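Local coordinates for protein rifamycin polyketide synthase (Amycolatopsis mediterranei, PDB 4LN9) that forms the dehydratase domain of the synthase's terminal module, which eliminates water from a growing polyketide intermediate during rifamycin biosynthesis, at residues V109-G114 with S137-A142; A237-A242 with F265-L270; S293-D298 with V304-S309. All blocks are in the same frame, centred on the assembly; numbering follows the deposited sequence.

Contact 1: residues V109-G114 with S137-A142; sequences VVPRRG and SLREDA
At the surface of the N-terminal half of the double hot-dog fold, the type I turn R139-A142 leans its arginine side chain against V109 and P111 of the long loop between strands 98-104 and 116-122. The turn ends strand 131-139 and leads toward its hairpin partner, strand 146-154; A142 N bonds to R139 O at 2.7 Å and closes it. From the last strand residue, the chain of R139 starts with CG beside its own backbone N (chi1 -63°), then bends at chi2 and chi3, which lays the guanidinium along the loop. V109 CG1 approaches this group obliquely, 3.3 Å from R139 NH2, while P111 CB lies over one of its faces, 4.4 Å from R139 NH1. Arginine suits such a surface place: its flat, delocalised head can rest on aliphatic groups while its N-H groups probably stay available to solvent. Valine and proline offer compact carbon surfaces, and both reach beyond the arginine, V109 to V75 and P111 to V116. The next residue in the turn, E140, sends an extended chain toward the far end of the loop. G114 has a positive phi of 95°, a backbone shape that glycine adopts readily. E140 OE2 forms a salt bridge with R58 and a weak hydrogen bond with G115 N, which leaves this oxygen 4.0 Å from G114 C.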
loop_
_atom_site.group_PDB
_atom_site.type_symbol
_atom_site.label_atom_id
_atom_site.label_comp_id
_atom_site.label_asym_id
_atom_site.label_seq_id
_atom_site.Cartn_x
_atom_site.Cartn_y
_atom_site.Cartn_z
ATOM N N VAL A 109 -7.052 19.559 4.582
ATOM C CA VAL A 109 -6.387 20.802 4.212
ATOM C C VAL A 109 -5.225 20.532 3.265
ATOM O O VAL A 109 -4.403 19.650 3.514
ATOM C CB VAL A 109 -5.848 21.538 5.453
ATOM C CG1 VAL A 109 -5.003 22.731 5.036
ATOM C CG2 VAL A 109 -6.996 21.974 6.350
ATOM N N VAL A 110 -5.193 21.250 2.146
ATOM C CA VAL A 110 -4.014 21.246 1.286
ATOM C C VAL A 110 -3.131 22.439 1.630
ATOM O O VAL A 110 -3.613 23.569 1.700
ATOM C CB VAL A 110 -4.397 21.314 -0.206
ATOM C CG1 VAL A 110 -3.163 21.127 -1.079
ATOM C CG2 VAL A 110 -5.449 20.266 -0.533
ATOM N N PRO A 111 -1.861 22.171 1.970
ATOM C CA PRO A 111 -0.923 23.206 2.406
ATOM C C PRO A 111 -0.503 24.125 1.260
ATOM O O PRO A 111 -0.239 23.651 0.155
ATOM C CB PRO A 111 0.278 22.399 2.909
ATOM C CG PRO A 111 0.203 21.105 2.171
ATOM C CD PRO A 111 -1.260 20.826 1.987
ATOM N N ARG A 112 -0.439 25.428 1.524
ATOM C CA ARG A 112 -0.128 26.401 0.477
ATOM C C ARG A 112 1.286 26.232 -0.083
ATOM O O ARG A 112 1.532 26.550 -1.246
ATOM C CB ARG A 112 -0.348 27.838 0.967
ATOM C CG ARG A 112 -0.395 28.887 -0.140
ATOM C CD ARG A 112 -1.567 28.674 -1.092
ATOM N NE ARG A 112 -2.822 29.210 -0.563
ATOM C CZ ARG A 112 -3.895 29.478 -1.304
ATOM N NH1 ARG A 112 -3.855 29.321 -2.620
ATOM N NH2 ARG A 112 -5.008 29.914 -0.727
ATOM N N ARG A 113 2.175 25.617 0.693
ATOM C CA ARG A 113 3.377 25.016 0.120
ATOM C C ARG A 113 3.705 23.636 0.680
ATOM O O ARG A 113 3.318 23.300 1.798
ATOM C CB ARG A 113 4.586 25.961 0.213
ATOM C CG ARG A 113 4.951 26.431 1.615
ATOM C CD ARG A 113 6.045 27.493 1.574
ATOM N NE ARG A 113 7.384 26.924 1.732
ATOM C CZ ARG A 113 8.278 26.828 0.752
ATOM N NH1 ARG A 113 7.969 27.229 -0.474
ATOM N NH2 ARG A 113 9.472 26.302 0.991
ATOM N N GLY A 114 4.325 22.806 -0.152
ATOM C CA GLY A 114 4.623 21.429 0.219
ATOM C C GLY A 114 3.555 20.467 -0.260
ATOM O O GLY A 114 2.748 20.801 -1.127
ATOM N N SER A 137 -4.889 11.394 5.908
ATOM C CA SER A 137 -3.804 12.224 5.403
ATOM C C SER A 137 -2.656 12.361 6.399
ATOM O O SER A 137 -2.854 12.307 7.614
ATOM C CB SER A 137 -4.323 13.604 4.998
ATOM O OG SER A 137 -4.634 14.387 6.137
ATOM N N LEU A 138 -1.460 12.578 5.860
ATOM C CA LEU A 138 -0.260 12.813 6.652
ATOM C C LEU A 138 0.506 13.996 6.070
ATOM O O LEU A 138 1.085 13.898 4.987
ATOM C CB LEU A 138 0.638 11.571 6.634
ATOM C CG LEU A 138 1.921 11.647 7.466
ATOM C CD1 LEU A 138 1.590 11.778 8.945
ATOM C CD2 LEU A 138 2.802 10.432 7.213
ATOM N N ARG A 139 0.426 15.138 6.747
ATOM C CA ARG A 139 1.190 16.321 6.367
ATOM C C ARG A 139 2.691 16.077 6.509
ATOM O O ARG A 139 3.127 15.363 7.412
ATOM C CB ARG A 139 0.772 17.517 7.226
ATOM C CG ARG A 139 -0.681 17.933 7.048
ATOM C CD ARG A 139 -0.816 19.052 6.028
ATOM N NE ARG A 139 -1.888 19.981 6.375
ATOM C CZ ARG A 139 -1.694 21.176 6.924
ATOM N NH1 ARG A 139 -0.462 21.615 7.146
ATOM N NH2 ARG A 139 -2.732 21.936 7.248
ATOM N N GLU A 140 3.477 16.684 5.624
ATOM C CA GLU A 140 4.930 16.510 5.626
ATOM C C GLU A 140 5.531 16.716 7.014
ATOM O O GLU A 140 6.507 16.060 7.384
ATOM C CB GLU A 140 5.583 17.472 4.631
ATOM C CG GLU A 140 5.538 17.000 3.188
ATOM C CD GLU A 140 6.271 17.938 2.250
ATOM O OE1 GLU A 140 6.914 18.891 2.741
ATOM O OE2 GLU A 140 6.199 17.728 1.021
ATOM N N ASP A 141 5.020 17.715 7.724
ATOM C CA ASP A 141 5.514 18.054 9.055
ATOM C C ASP A 141 5.077 17.017 10.089
ATOM O O ASP A 141 5.798 16.739 11.048
ATOM C CB ASP A 141 5.013 19.442 9.459
ATOM C CG ASP A 141 3.596 19.710 8.985
ATOM O OD1 ASP A 141 2.650 19.438 9.755
ATOM O OD2 ASP A 141 3.426 20.165 7.834
ATOM N N ALA A 142 3.955 16.350 9.810
ATOM C CA ALA A 142 3.229 15.597 10.841
ATOM C C ALA A 142 3.954 14.323 11.285
ATOM O O ALA A 142 4.868 13.847 10.610
ATOM C CB ALA A 142 1.820 15.268 10.368
#

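Contact 2: residues A237-A242 with F265-L270; sequences ALLDAA and FAWNGL
L239, on the central helix of the C-terminal hot-dog half, meets W267 and L270 of strand 263-272 through a single methyl group. L239 CD2 lies 4.4 Å from W267 CZ3 and 4.4 Å from L270 CD1, resting against both where indole and leucine methyl meet, W267 CZ3 and L270 CD1 being 4.0 Å apart; its approach to the ring is oblique. With CG anti to the backbone N (chi1 -173°), the leucine reaches outward from the helix, which matters because the nearest backbones, at the CA atoms of L239 and L270, are 11.3 Å apart. The side chains of the two leucines span that gap. V84 of helix 80-93 touches both W267 and L270, and T81 touches L239, so the other half of the molecule helps to close this buried cluster.

Away from it the two segments diverge. F265, A266 and N268 are partly exposed and take no part, and D240 uses its OD2 in a hydrogen bond with H244 ND1. G269, with phi 68°, lets the strand turn its corner through a G1 bulge opposite L99. With carbon meeting carbon throughout, and just 83 Å² buried, the contact is held by nondirectional dispersion and hydrophobic forces, which fix no exact register.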
loop_
_atom_site.group_PDB
_atom_site.type_symbol
_atom_site.label_atom_id
_atom_site.label_comp_id
_atom_site.label_asym_id
_atom_site.label_seq_id
_atom_site.Cartn_x
_atom_site.Cartn_y
_atom_site.Cartn_z
ATOM N N ALA A 237 -15.495 19.075 -8.864
ATOM C CA ALA A 237 -16.058 20.402 -9.093
ATOM C C ALA A 237 -17.434 20.337 -9.759
ATOM O O ALA A 237 -18.324 21.121 -9.430
ATOM C CB ALA A 237 -15.102 21.263 -9.909
ATOM N N LEU A 238 -17.628 19.355 -10.636
ATOM C CA LEU A 238 -18.941 19.119 -11.236
ATOM C C LEU A 238 -19.977 18.698 -10.192
ATOM O O LEU A 238 -21.059 19.282 -10.114
ATOM C CB LEU A 238 -18.856 18.083 -12.361
ATOM C CG LEU A 238 -20.025 18.042 -13.353
ATOM C CD1 LEU A 238 -20.164 19.370 -14.082
ATOM C CD2 LEU A 238 -19.854 16.899 -14.343
ATOM N N LEU A 239 -19.602 17.766 -9.322
ATOM C CA LEU A 239 -20.497 17.325 -8.260
ATOM C C LEU A 239 -20.728 18.420 -7.220
ATOM O O LEU A 239 -21.855 18.628 -6.772
ATOM C CB LEU A 239 -19.979 16.049 -7.592
ATOM C CG LEU A 239 -20.929 15.409 -6.574
ATOM C CD1 LEU A 239 -22.289 15.149 -7.206
ATOM C CD2 LEU A 239 -20.339 14.125 -6.010
ATOM N N ASP A 240 -19.676 19.166 -6.892
ATOM C CA ASP A 240 -19.814 20.269 -5.946
ATOM C C ASP A 240 -20.777 21.334 -6.457
ATOM O O ASP A 240 -21.597 21.852 -5.700
ATOM C CB ASP A 240 -18.460 20.899 -5.615
ATOM C CG ASP A 240 -18.540 21.860 -4.441
ATOM O OD1 ASP A 240 -18.434 21.396 -3.285
ATOM O OD2 ASP A 240 -18.761 23.068 -4.670
ATOM N N ALA A 241 -20.614 21.724 -7.717
ATOM C CA ALA A 241 -21.484 22.735 -8.310
ATOM C C ALA A 241 -22.921 22.234 -8.396
ATOM O O ALA A 241 -23.866 22.996 -8.192
ATOM C CB ALA A 241 -20.976 23.136 -9.687
ATOM N N ALA A 242 -23.080 20.948 -8.694
ATOM C CA ALA A 242 -24.405 20.340 -8.738
ATOM C C ALA A 242 -25.150 20.610 -7.437
ATOM O O ALA A 242 -26.284 21.084 -7.452
ATOM C CB ALA A 242 -24.297 18.842 -8.989
ATOM N N PHE A 265 -21.724 16.956 5.663
ATOM C CA PHE A 265 -21.432 16.153 6.851
ATOM C C PHE A 265 -21.591 14.652 6.601
ATOM O O PHE A 265 -20.623 13.897 6.682
ATOM C CB PHE A 265 -22.284 16.606 8.041
ATOM C CG PHE A 265 -22.106 15.766 9.275
ATOM C CD1 PHE A 265 -23.182 15.088 9.824
ATOM C CD2 PHE A 265 -20.889 15.724 9.937
ATOM C CE1 PHE A 265 -23.032 14.324 10.966
ATOM C CE2 PHE A 265 -20.729 14.958 11.077
ATOM C CZ PHE A 265 -21.804 14.262 11.595
ATOM N N ALA A 266 -22.807 14.231 6.256
ATOM C CA ALA A 266 -23.097 12.814 6.051
ATOM C C ALA A 266 -23.716 12.542 4.680
ATOM O O ALA A 266 -24.786 13.060 4.355
ATOM C CB ALA A 266 -23.997 12.287 7.158
ATOM N N TRP A 267 -23.085 11.642 3.932
ATOM C CA TRP A 267 -23.571 11.227 2.620
ATOM C C TRP A 267 -24.231 9.889 2.751
ATOM O O TRP A 267 -23.647 8.963 3.316
ATOM C CB TRP A 267 -22.398 11.104 1.654
ATOM C CG TRP A 267 -21.682 12.403 1.384
ATOM C CD1 TRP A 267 -20.799 13.081 2.219
ATOM C CD2 TRP A 267 -21.707 13.184 0.141
ATOM N NE1 TRP A 267 -20.304 14.199 1.599
ATOM C CE2 TRP A 267 -20.826 14.331 0.360
ATOM C CE3 TRP A 267 -22.368 13.065 -1.071
ATOM C CZ2 TRP A 267 -20.644 15.309 -0.602
ATOM C CZ3 TRP A 267 -22.154 14.043 -2.045
ATOM C CH2 TRP A 267 -21.311 15.136 -1.815
ATOM N N ASN A 268 -25.363 9.712 2.081
ATOM C CA ASN A 268 -26.057 8.432 2.105
ATOM C C ASN A 268 -26.574 8.062 0.725
ATOM O O ASN A 268 -27.224 8.871 0.063
ATOM C CB ASN A 268 -27.218 8.478 3.101
ATOM C CG ASN A 268 -26.750 8.643 4.533
ATOM O OD1 ASN A 268 -26.820 9.734 5.100
ATOM N ND2 ASN A 268 -26.260 7.560 5.123
ATOM N N GLY A 269 -26.198 6.877 0.253
ATOM C CA GLY A 269 -26.730 6.346 -0.999
ATOM C C GLY A 269 -26.272 7.124 -2.218
ATOM O O GLY A 269 -27.088 7.552 -3.037
ATOM N N LEU A 270 -24.959 7.249 -2.377
ATOM C CA LEU A 270 -24.408 7.856 -3.578
ATOM C C LEU A 270 -23.987 6.836 -4.633
ATOM O O LEU A 270 -23.233 5.901 -4.352
ATOM C CB LEU A 270 -23.258 8.809 -3.261
ATOM C CG LEU A 270 -22.828 9.491 -4.561
ATOM C CD1 LEU A 270 -23.040 11.001 -4.546
ATOM C CD2 LEU A 270 -21.408 9.126 -4.983
#

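Contact 3: residues S293-D298 with V304-S309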
loop_
_atom_site.group_PDB
_atom_site.type_symbol
_atom_site.label_atom_id
_atom_site.label_comp_id
_atom_site.label_asym_id
_atom_site.label_seq_id
_atom_site.Cartn_x
_atom_site.Cartn_y
_atom_site.Cartn_z
ATOM N N SER A 293 -31.318 15.735 -1.635
ATOM C CA SER A 293 -31.138 14.609 -2.548
ATOM C C SER A 293 -30.813 15.152 -3.931
ATOM O O SER A 293 -31.085 16.315 -4.220
ATOM C CB SER A 293 -32.414 13.765 -2.606
ATOM O OG SER A 293 -33.489 14.509 -3.155
ATOM N N LEU A 294 -30.130 14.355 -4.745
ATOM C CA LEU A 294 -29.680 14.824 -6.048
ATOM C C LEU A 294 -29.893 13.748 -7.106
ATOM O O LEU A 294 -29.712 12.559 -6.842
ATOM C CB LEU A 294 -28.205 15.236 -5.993
ATOM C CG LEU A 294 -27.489 15.473 -7.327
ATOM C CD1 LEU A 294 -27.993 16.744 -7.992
ATOM C CD2 LEU A 294 -25.982 15.535 -7.127
ATOM N N GLU A 295 -30.397 14.167 -8.267
ATOM C CA GLU A 295 -30.344 13.352 -9.479
ATOM C C GLU A 295 -29.799 14.229 -10.599
ATOM O O GLU A 295 -30.166 15.399 -10.709
ATOM C CB GLU A 295 -31.749 12.848 -9.845
ATOM C CG GLU A 295 -31.795 11.844 -10.993
ATOM C CD GLU A 295 -33.151 11.161 -11.136
ATOM O OE1 GLU A 295 -34.174 11.873 -11.228
ATOM O OE2 GLU A 295 -33.189 9.912 -11.205
ATOM N N ALA A 296 -28.834 13.707 -11.348
ATOM C CA ALA A 296 -28.218 14.475 -12.421
ATOM C C ALA A 296 -28.053 13.619 -13.672
ATOM O O ALA A 296 -27.779 12.421 -13.583
ATOM C CB ALA A 296 -26.878 15.037 -11.973
ATOM N N VAL A 297 -28.383 14.202 -14.822
ATOM C CA VAL A 297 -28.217 13.533 -16.110
ATOM C C VAL A 297 -27.257 14.317 -17.003
ATOM O O VAL A 297 -26.999 15.496 -16.760
ATOM C CB VAL A 297 -29.564 13.360 -16.850
ATOM C CG1 VAL A 297 -30.512 12.482 -16.047
ATOM C CG2 VAL A 297 -30.197 14.713 -17.148
ATOM N N ASP A 298 -26.675 13.643 -17.994
ATOM C CA ASP A 298 -25.901 14.351 -19.012
ATOM C C ASP A 298 -26.823 14.877 -20.106
ATOM O O ASP A 298 -28.041 14.717 -20.026
ATOM C CB ASP A 298 -24.798 13.460 -19.596
ATOM C CG ASP A 298 -25.340 12.202 -20.252
ATOM O OD1 ASP A 298 -26.459 12.248 -20.807
ATOM O OD2 ASP A 298 -24.602 11.195 -20.295
ATOM N N VAL A 304 -26.223 10.206 -14.563
ATOM C CA VAL A 304 -24.820 10.358 -14.180
ATOM C C VAL A 304 -24.570 10.119 -12.688
ATOM O O VAL A 304 -23.690 9.340 -12.321
ATOM C CB VAL A 304 -24.253 11.730 -14.599
ATOM C CG1 VAL A 304 -22.809 11.874 -14.140
ATOM C CG2 VAL A 304 -24.359 11.910 -16.107
ATOM N N VAL A 305 -25.348 10.770 -11.828
ATOM C CA VAL A 305 -25.225 10.557 -10.386
ATOM C C VAL A 305 -26.570 10.645 -9.668
ATOM O O VAL A 305 -27.446 11.411 -10.068
ATOM C CB VAL A 305 -24.201 11.521 -9.745
ATOM C CG1 VAL A 305 -24.449 12.952 -10.198
ATOM C CG2 VAL A 305 -24.236 11.416 -8.226
ATOM N N THR A 306 -26.791 9.744 -8.715
ATOM C CA THR A 306 -27.910 9.889 -7.795
ATOM C C THR A 306 -27.423 9.898 -6.357
ATOM O O THR A 306 -26.460 9.216 -6.011
ATOM C CB THR A 306 -28.955 8.771 -7.970
ATOM O OG1 THR A 306 -28.318 7.494 -7.850
ATOM C CG2 THR A 306 -29.626 8.872 -9.333
ATOM N N LEU A 307 -28.076 10.706 -5.532
ATOM C CA LEU A 307 -27.710 10.831 -4.131
ATOM C C LEU A 307 -28.974 10.790 -3.278
ATOM O O LEU A 307 -29.865 11.625 -3.444
ATOM C CB LEU A 307 -26.967 12.148 -3.906
ATOM C CG LEU A 307 -26.685 12.543 -2.457
ATOM C CD1 LEU A 307 -25.946 11.422 -1.742
ATOM C CD2 LEU A 307 -25.883 13.836 -2.407
ATOM N N ASP A 308 -29.098 9.763 -2.439
ATOM C CA ASP A 308 -30.299 9.593 -1.623
ATOM C C ASP A 308 -30.418 10.712 -0.593
ATOM O O ASP A 308 -31.482 11.310 -0.433
ATOM C CB ASP A 308 -30.299 8.232 -0.916
ATOM C CG ASP A 308 -30.552 7.076 -1.868
ATOM O OD1 ASP A 308 -30.999 7.325 -3.007
ATOM O OD2 ASP A 308 -30.317 5.915 -1.469
ATOM N N SER A 309 -29.306 11.023 0.065
ATOM C CA SER A 309 -29.315 11.950 1.190
ATOM C C SER A 309 -27.934 12.558 1.434
ATOM O O SER A 309 -26.931 11.845 1.472
ATOM C CB SER A 309 -29.820 11.247 2.453
ATOM O OG SER A 309 -29.836 12.131 3.560
#
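Backbone hydrogen bonds join L294 with L307 and A296 with V305 across two antiparallel strands. L294 and L307 make a hydrogen-bonded pair: L294 N gives to L307 O at 3.0 Å, in the carbonyl plane and on a lone pair, and L307 N returns a bond to L294 O at 2.8 Å, the donor tilted 22° from the L294 carbonyl plane. Next along, A296 N reaches V305 O at 3.0 Å, almost in line with the carbonyl bond (162° at the oxygen). A296 O then takes two donors, V304 N at 2.9 Å and, weakly, V305 N at 3.4 Å. Two consecutive residues opposite one are the mark of a classic beta bulge. CA-H...O contacts from T306 to L294 O and from E295 to V305 O supplement these bonds.

The pair forms the beta hairpin of strands 291-297 and 303-313 in the C-terminal hot-dog half, where strand 279-285 flanks one edge and strand 263-272 the other.

Apolar packing occupies one face. L294 CB and L307 CB meet at 3.9 Å, and A296 CB touches V305 CG1 at 3.7 Å; the small alanine makes room for the branched valine, whose chi1 of 48° sets CG1 between its backbone N and carbonyl carbon. L307 continues onto W267 and V305 onto L270.

The opposite face carries the polar pair E295 and T306. They run side by side, touching through E295 CG and T306 CG2 at 4.0 Å, while their polar ends serve other partners: the E295 carboxylate receives the backbone N of A164 and of F165, and T306 OG1 bonds to H273 NE2. Where the hairpin turns, V304 CG2 packs on D298 CB, and D298 OD1 binds S300 OG and G302 N within the connecting loop.

In the fold
Contacts 2 and 3 are immediate neighbours, their centres 9 Å apart, because strands 263-272 and 303-313 lie side by side. N268 N is 2.7 Å from S309 O and G269 O is 3.0 Å from D308 N, both probable hydrogen bonds, so the corner of one strand is matched to the bulge of the other. Contact 1 stands apart in the N-terminal half, about 24 Å from contact 2 and 32 Å from contact 3 between centres, on the far side of the chain's centre from contact 3. Strand 98-104 pairs with strand 263-272 and so joins the halves. In dehydratases of this family the active site lies between the hot dogs; contact 2, on the central helix, is probably nearer to it than contact 1.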